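Local coordinates for protein putative methyltransferase from antibiotic biosynthesis pathway (Anabaena variabilis ATCC 29413, PDB 3EGE) that probably transfers methyl groups from S-adenosylmethionine to a substrate not yet identified, at residues Tyr48-Ala51 with Leu52-Gly56; Glu63-Ile66 with Val67-Gln70; Ala89-Asp92 with Lys93-Asp96. All coordinates share one frame; numbering follows the deposited sequence.

Contact 1: residues Tyr48-Ala51 with Leu52-Gly56; sequences YSVA and LANQG
The V50 methyl and the N54 amide run alongside each other, one helical turn apart. They sit near the end of helix 47-53. V50 CG1 is anti to its backbone N (chi1 173°), which sets this methyl beside the amide of N54. V50 CG1 and N54 ND2 are 3.6 Å apart. The amide also lies close to V50 O. V50 O is 3.3 Å from N54 ND2, but the angle is too poor for a hydrogen bond. The polar end of N54 has its partner elsewhere: OD1 bonds to NE2 of H75. V50 O instead takes the backbone N of N54, at 2.8 Å and 161°.

L52 is oriented differently. Its side chain runs back over the carbonyl of Y48, with CB, CG and CD1 all close to that oxygen. Y48 O also accepts from L52 N at 2.8 Å, so apolar carbon closes in around it. A53 CB likewise packs 3.3 Å from S49 O, which accepts from A53 N. The Y48 ring leads away from this turn. Its OH bonds to D186 and to the backbone N of D19. S49 OG is hydrogen-bonded to D40 OD2.

The helix joins strands 37-41 and 58-62 as the crossover of a beta-alpha-beta unit. S49 and A53 touch strand 58-62, and L52 touches helix 20-30. At G56 phi turns positive and the backbone leaves the helical path. The chemistry implies a division of labour: backbone bonds hold the last turn, while the polar side chains Y48, S49 and N54 tie it to its surroundings.

Contact 2: residues Glu63-Ile66 with Val67-Gln70; sequences EPSI and VMRQ. With EDO (1,2-ethanediol), chain B.
S65 and M68 (selenomethionine in this crystal) form the tight part of this contact, the N-cap of helix 66-70. S65 OG accepts from M68 N at 3.0 Å and 163°. OG stands anti to its own backbone N (chi1 171°), which carries it to the first turn of the helix. M68 CB lies 3.5 Å from S65 OG. R69 N makes a weak bond to S65 O. The cap residue is itself held: S65 N donates to E63 OE2 at 3.0 Å. It meets the anti side of that oxygen, 24° out of the carboxylate plane.

The outer side is looser and faces solvent. There the I66 chain accompanies that of R69. I66 CD1 lies 3.5 Å above one face of the R69 guanidinium, offset toward its rim. R69 also touches W80 of strand 78-81 and makes a weak hydrogen bond from NH2 to T82. Q70 CD lies 3.7 Å from I66 O.

E63 directly follows strand 58-62. E63 OE1 accepts from G44 N of the probable glycine-rich cofactor loop, and from O1 of a 1,2-ethanediol at 2.8 Å. The diol probably came from the crystallisation liquor. An acid at this position commonly holds the ribose hydroxyls of S-adenosylmethionine in class I methyltransferases. The chemistry implies that one carboxylate has two tasks: OE2 braces the helix cap, while OE1, by family position and diol bond, probably faces the cofactor site.

Contact 3: residues Ala89-Asp92 with Lys93-Asp96; sequences ALPD and KSVD
P91 and S94 meet across a tight beta turn spanning P91 to S94. D92 and K93 occupy its corners. The backbone resembles a type II turn, with K93 at positive phi (52°), though K93 psi departs from that type. The CA atoms of P91 and S94 come within 5.5 Å. The turn lies in the loop that leads into strand 97-101 of the Rossmann-like methyltransferase sheet.

L90 is the buried residue of the first segment. Its CB is directed toward the second segment, and L90 CB lies 3.9 Å from S94 OG. The side chain packs against A39 and Y60 of the sheet and I120 of helix 110-120. L90 O accepts from NH1 of R119.

P91 follows on the surface. Its ring flanks S94, and P91 CD lies 3.8 Å from S94 CB. The P91 carbonyl faces into the turn, where the serine side chain reaches it.

D92 begins the corner. Its CB points away from the second segment, and D92 OD1 forms a salt bridge with NH1 of R119. That arginine therefore grips both L90 O and D92. In the neighbouring residue, K93 NZ is hydrogen-bonded to I121 O and Q118 O, while K93 O accepts from R122. Both corner residues are thus tied to helix 110-120 or to the chain just beyond it. D92 O and S94 N are 3.2 Å apart, but their angle does not suit a hydrogen bond.

What spans the turn is a side-chain bond. S94 OG is placed between its backbone N and carbonyl carbon (chi1 58°), and it donates to P91 O at 2.7 Å, tilted 33° from the carbonyl plane.

How the contacts relate
The three contacts come in series along the chain, all within the methyltransferase domain. Contact 1 lies on helix 47-53, between strands 37-41 and 58-62. Contact 2 follows strand 58-62 and starts helix 66-70. Contact 3 lies in the loop between strands 78-81 and 97-101. Their centres are about 18 to 21 Å apart, and none touches another. What they share is the sheet. Side chains of contacts 1 and 3 both reach strand 58-62, and contact 2 continues from the end of that strand. Through E63, contact 2 touches the probable cofactor loop. Contact 1 lies on the helix that follows this loop. Contact 3 lies away from it, before strand 97-101.

Contact 1: residues Tyr48-Ala51 with Leu52-Gly56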
loop_
_atom_site.group_PDB
_atom_site.type_symbol
_atom_site.label_atom_id
_atom_site.label_comp_id
_atom_site.label_asym_id
_atom_site.label_seq_id
_atom_site.Cartn_x
_atom_site.Cartn_y
_atom_site.Cartn_z
ATOM N N TYR A 48 -3.164 -9.457 0.969
ATOM C CA TYR A 48 -4.480 -8.800 1.154
ATOM C C TYR A 48 -5.643 -9.510 0.411
ATOM O O TYR A 48 -6.785 -9.541 0.924
ATOM C CB TYR A 48 -4.414 -7.294 0.869
ATOM C CG TYR A 48 -3.763 -6.577 2.033
ATOM C CD1 TYR A 48 -4.520 -6.212 3.174
ATOM C CD2 TYR A 48 -2.381 -6.321 2.043
ATOM C CE1 TYR A 48 -3.898 -5.576 4.299
ATOM C CE2 TYR A 48 -1.760 -5.703 3.146
ATOM C CZ TYR A 48 -2.525 -5.324 4.268
ATOM O OH TYR A 48 -1.930 -4.715 5.342
ATOM N N SER A 49 -5.324 -10.093 -0.753
ATOM C CA SER A 49 -6.261 -10.903 -1.543
ATOM C C SER A 49 -6.779 -12.066 -0.703
ATOM O O SER A 49 -8.001 -12.258 -0.585
ATOM C CB SER A 49 -5.594 -11.439 -2.830
ATOM O OG SER A 49 -4.898 -10.407 -3.534
ATOM N N VAL A 50 -5.849 -12.797 -0.081
ATOM C CA VAL A 50 -6.195 -13.939 0.800
ATOM C C VAL A 50 -6.878 -13.477 2.081
ATOM O O VAL A 50 -7.862 -14.082 2.510
ATOM C CB VAL A 50 -4.940 -14.821 1.147
ATOM C CG1 VAL A 50 -5.286 -15.911 2.207
ATOM C CG2 VAL A 50 -4.365 -15.450 -0.143
ATOM N N ALA A 51 -6.344 -12.413 2.678
ATOM C CA ALA A 51 -6.898 -11.808 3.893
ATOM C C ALA A 51 -8.376 -11.386 3.690
ATOM O O ALA A 51 -9.232 -11.686 4.527
ATOM C CB ALA A 51 -6.011 -10.605 4.350
ATOM N N LEU A 52 -8.659 -10.732 2.564
ATOM C CA LEU A 52 -10.044 -10.347 2.197
ATOM C C LEU A 52 -10.888 -11.531 1.778
ATOM O O LEU A 52 -12.081 -11.542 2.072
ATOM C CB LEU A 52 -10.058 -9.277 1.102
ATOM C CG LEU A 52 -9.541 -7.917 1.598
ATOM C CD1 LEU A 52 -8.979 -7.135 0.450
ATOM C CD2 LEU A 52 -10.645 -7.145 2.337
ATOM N N ALA A 53 -10.286 -12.527 1.110
ATOM C CA ALA A 53 -10.997 -13.776 0.771
ATOM C C ALA A 53 -11.476 -14.443 2.065
ATOM O O ALA A 53 -12.624 -14.851 2.164
ATOM C CB ALA A 53 -10.118 -14.754 -0.058
ATOM N N ASN A 54 -10.599 -14.480 3.072
ATOM C CA ASN A 54 -10.932 -15.009 4.401
ATOM C C ASN A 54 -12.002 -14.243 5.160
ATOM O O ASN A 54 -12.489 -14.764 6.159
ATOM C CB ASN A 54 -9.664 -15.177 5.259
ATOM C CG ASN A 54 -8.773 -16.322 4.777
ATOM O OD1 ASN A 54 -9.253 -17.296 4.214
ATOM N ND2 ASN A 54 -7.487 -16.216 5.027
ATOM N N GLN A 55 -12.360 -13.029 4.709
ATOM C CA GLN A 55 -13.502 -12.280 5.274
ATOM C C GLN A 55 -14.841 -12.666 4.645
ATOM O O GLN A 55 -15.838 -12.094 5.017
ATOM C CB GLN A 55 -13.317 -10.765 5.107
ATOM C CG GLN A 55 -12.124 -10.160 5.857
ATOM C CD GLN A 55 -12.254 -10.213 7.370
ATOM O OE1 GLN A 55 -11.312 -10.594 8.052
ATOM N NE2 GLN A 55 -13.422 -9.858 7.895
ATOM N N GLY A 56 -14.874 -13.611 3.705
ATOM C CA GLY A 56 -16.093 -14.024 3.021
ATOM C C GLY A 56 -16.333 -13.320 1.693
ATOM O O GLY A 56 -17.477 -12.980 1.367
#

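Contact 2: residues Glu63-Ile66 with Val67-Gln70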
loop_
_atom_site.group_PDB
_atom_site.type_symbol
_atom_site.label_atom_id
_atom_site.label_comp_id
_atom_site.label_asym_id
_atom_site.label_seq_id
_atom_site.Cartn_x
_atom_site.Cartn_y
_atom_site.Cartn_z
ATOM N N GLU A 63 -2.020 -9.190 -11.061
ATOM C CA GLU A 63 -0.637 -8.795 -10.773
ATOM C C GLU A 63 0.285 -9.124 -11.961
ATOM O O GLU A 63 0.381 -10.284 -12.299
ATOM C CB GLU A 63 -0.147 -9.580 -9.537
ATOM C CG GLU A 63 1.371 -9.428 -9.183
ATOM C CD GLU A 63 1.796 -7.968 -9.118
ATOM O OE1 GLU A 63 1.077 -7.178 -8.474
ATOM O OE2 GLU A 63 2.818 -7.604 -9.736
ATOM N N PRO A 64 1.002 -8.132 -12.557
ATOM C CA PRO A 64 1.901 -8.470 -13.707
ATOM C C PRO A 64 3.130 -9.350 -13.385
ATOM O O PRO A 64 3.581 -10.105 -14.264
ATOM C CB PRO A 64 2.386 -7.087 -14.184
ATOM C CG PRO A 64 2.357 -6.255 -12.964
ATOM C CD PRO A 64 1.073 -6.684 -12.271
ATOM N N SER A 65 3.664 -9.231 -12.165
ATOM C CA SER A 65 4.840 -9.990 -11.712
ATOM C C SER A 65 4.579 -11.490 -11.690
ATOM O O SER A 65 3.768 -11.970 -10.887
ATOM C CB SER A 65 5.270 -9.534 -10.314
ATOM O OG SER A 65 6.258 -10.384 -9.764
ATOM N N ILE A 66 5.262 -12.212 -12.582
ATOM C CA ILE A 66 5.152 -13.674 -12.670
ATOM C C ILE A 66 5.756 -14.322 -11.402
ATOM O O ILE A 66 5.275 -15.370 -10.956
ATOM C CB ILE A 66 5.796 -14.229 -13.993
ATOM C CG1 ILE A 66 5.252 -15.624 -14.339
ATOM C CG2 ILE A 66 7.336 -14.199 -13.934
ATOM C CD1 ILE A 66 3.757 -15.652 -14.749
ATOM N N VAL A 67 6.795 -13.678 -10.850
ATOM C CA VAL A 67 7.447 -14.057 -9.590
ATOM C C VAL A 67 6.402 -14.045 -8.465
ATOM O O VAL A 67 6.031 -15.116 -7.983
ATOM C CB VAL A 67 8.659 -13.091 -9.252
ATOM C CG1 VAL A 67 9.147 -13.237 -7.797
ATOM C CG2 VAL A 67 9.816 -13.291 -10.246
HETATM N N MSE A 68 5.885 -12.852 -8.123
HETATM C CA MSE A 68 4.863 -12.652 -7.046
HETATM C C MSE A 68 3.593 -13.575 -7.118
HETATM O O MSE A 68 2.898 -13.708 -6.105
HETATM C CB MSE A 68 4.482 -11.150 -6.880
HETATM C CG MSE A 68 5.474 -10.248 -6.081
HETATM SE SE MSE A 68 5.149 -8.203 -6.203
HETATM C CE MSE A 68 6.205 -7.530 -4.679
ATOM N N ARG A 69 3.292 -14.188 -8.280
ATOM C CA ARG A 69 2.224 -15.213 -8.390
ATOM C C ARG A 69 2.654 -16.478 -7.633
ATOM O O ARG A 69 1.875 -17.030 -6.851
ATOM C CB ARG A 69 1.933 -15.651 -9.852
ATOM C CG ARG A 69 0.762 -16.715 -10.004
ATOM C CD ARG A 69 0.882 -17.676 -11.197
ATOM N NE ARG A 69 0.615 -17.124 -12.538
ATOM C CZ ARG A 69 0.811 -17.789 -13.692
ATOM N NH1 ARG A 69 1.271 -19.051 -13.708
ATOM N NH2 ARG A 69 0.547 -17.191 -14.857
ATOM N N GLN A 70 3.873 -16.947 -7.925
ATOM C CA GLN A 70 4.466 -18.155 -7.305
ATOM C C GLN A 70 4.580 -17.969 -5.781
ATOM O O GLN A 70 4.137 -18.828 -5.023
ATOM C CB GLN A 70 5.816 -18.479 -7.961
ATOM C CG GLN A 70 5.689 -18.852 -9.474
ATOM C CD GLN A 70 6.949 -18.584 -10.306
ATOM O OE1 GLN A 70 8.001 -18.198 -9.785
ATOM N NE2 GLN A 70 6.832 -18.778 -11.618
HETATM C C1 EDO B . 2.276 -3.887 -8.210
HETATM O O1 EDO B . 1.305 -4.433 -9.098
HETATM C C2 EDO B . 1.887 -4.237 -6.780
HETATM O O2 EDO B . 3.060 -4.619 -6.058
#

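Contact 3: residues Ala89-Asp92 with Lys93-Asp96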
loop_
_atom_site.group_PDB
_atom_site.type_symbol
_atom_site.label_atom_id
_atom_site.label_comp_id
_atom_site.label_asym_id
_atom_site.label_seq_id
_atom_site.Cartn_x
_atom_site.Cartn_y
_atom_site.Cartn_z
ATOM N N ALA A 89 -8.099 -8.658 -18.185
ATOM C CA ALA A 89 -8.790 -9.730 -18.932
ATOM C C ALA A 89 -10.216 -10.018 -18.398
ATOM O O ALA A 89 -10.969 -10.755 -19.010
ATOM C CB ALA A 89 -7.983 -10.990 -18.908
ATOM N N LEU A 90 -10.602 -9.379 -17.306
ATOM C CA LEU A 90 -11.869 -9.589 -16.648
ATOM C C LEU A 90 -12.991 -8.954 -17.466
ATOM O O LEU A 90 -12.797 -7.866 -17.984
ATOM C CB LEU A 90 -11.825 -8.949 -15.248
ATOM C CG LEU A 90 -10.696 -9.400 -14.308
ATOM C CD1 LEU A 90 -10.758 -8.585 -13.005
ATOM C CD2 LEU A 90 -10.764 -10.919 -14.080
ATOM N N PRO A 91 -14.152 -9.628 -17.599
ATOM C CA PRO A 91 -15.228 -9.007 -18.366
ATOM C C PRO A 91 -15.825 -7.735 -17.753
ATOM O O PRO A 91 -15.549 -7.392 -16.605
ATOM C CB PRO A 91 -16.314 -10.107 -18.420
ATOM C CG PRO A 91 -15.617 -11.361 -18.063
ATOM C CD PRO A 91 -14.552 -10.960 -17.113
ATOM N N ASP A 92 -16.624 -7.052 -18.565
ATOM C CA ASP A 92 -17.381 -5.874 -18.142
ATOM C C ASP A 92 -18.332 -6.327 -17.037
ATOM O O ASP A 92 -18.919 -7.421 -17.131
ATOM C CB ASP A 92 -18.285 -5.357 -19.282
ATOM C CG ASP A 92 -17.549 -4.690 -20.427
ATOM O OD1 ASP A 92 -16.348 -4.449 -20.382
ATOM O OD2 ASP A 92 -18.231 -4.355 -21.399
ATOM N N LYS A 93 -18.468 -5.516 -15.997
ATOM C CA LYS A 93 -19.462 -5.774 -14.939
ATOM C C LYS A 93 -19.380 -7.204 -14.343
ATOM O O LYS A 93 -20.376 -7.883 -14.205
ATOM C CB LYS A 93 -20.882 -5.445 -15.494
ATOM C CG LYS A 93 -21.019 -4.063 -16.210
ATOM C CD LYS A 93 -20.545 -2.935 -15.303
ATOM C CE LYS A 93 -20.483 -1.544 -15.886
ATOM N NZ LYS A 93 -19.569 -0.691 -14.968
ATOM N N SER A 94 -18.156 -7.611 -14.014
ATOM C CA SER A 94 -17.820 -8.932 -13.483
ATOM C C SER A 94 -17.481 -8.971 -11.984
ATOM O O SER A 94 -17.319 -10.071 -11.415
ATOM C CB SER A 94 -16.636 -9.509 -14.284
ATOM O OG SER A 94 -15.528 -8.652 -14.220
ATOM N N VAL A 95 -17.347 -7.806 -11.355
ATOM C CA VAL A 95 -17.064 -7.718 -9.926
ATOM C C VAL A 95 -17.965 -6.684 -9.284
ATOM O O VAL A 95 -18.430 -5.743 -9.940
ATOM C CB VAL A 95 -15.542 -7.402 -9.631
ATOM C CG1 VAL A 95 -14.633 -8.476 -10.271
ATOM C CG2 VAL A 95 -15.144 -5.970 -10.088
ATOM N N ASP A 96 -18.205 -6.886 -7.991
ATOM C CA ASP A 96 -19.032 -5.990 -7.155
ATOM C C ASP A 96 -18.223 -4.821 -6.617
ATOM O O ASP A 96 -18.770 -3.752 -6.465
ATOM C CB ASP A 96 -19.644 -6.765 -5.994
ATOM C CG ASP A 96 -20.530 -7.858 -6.469
ATOM O OD1 ASP A 96 -21.503 -7.511 -7.163
ATOM O OD2 ASP A 96 -20.264 -9.048 -6.184
#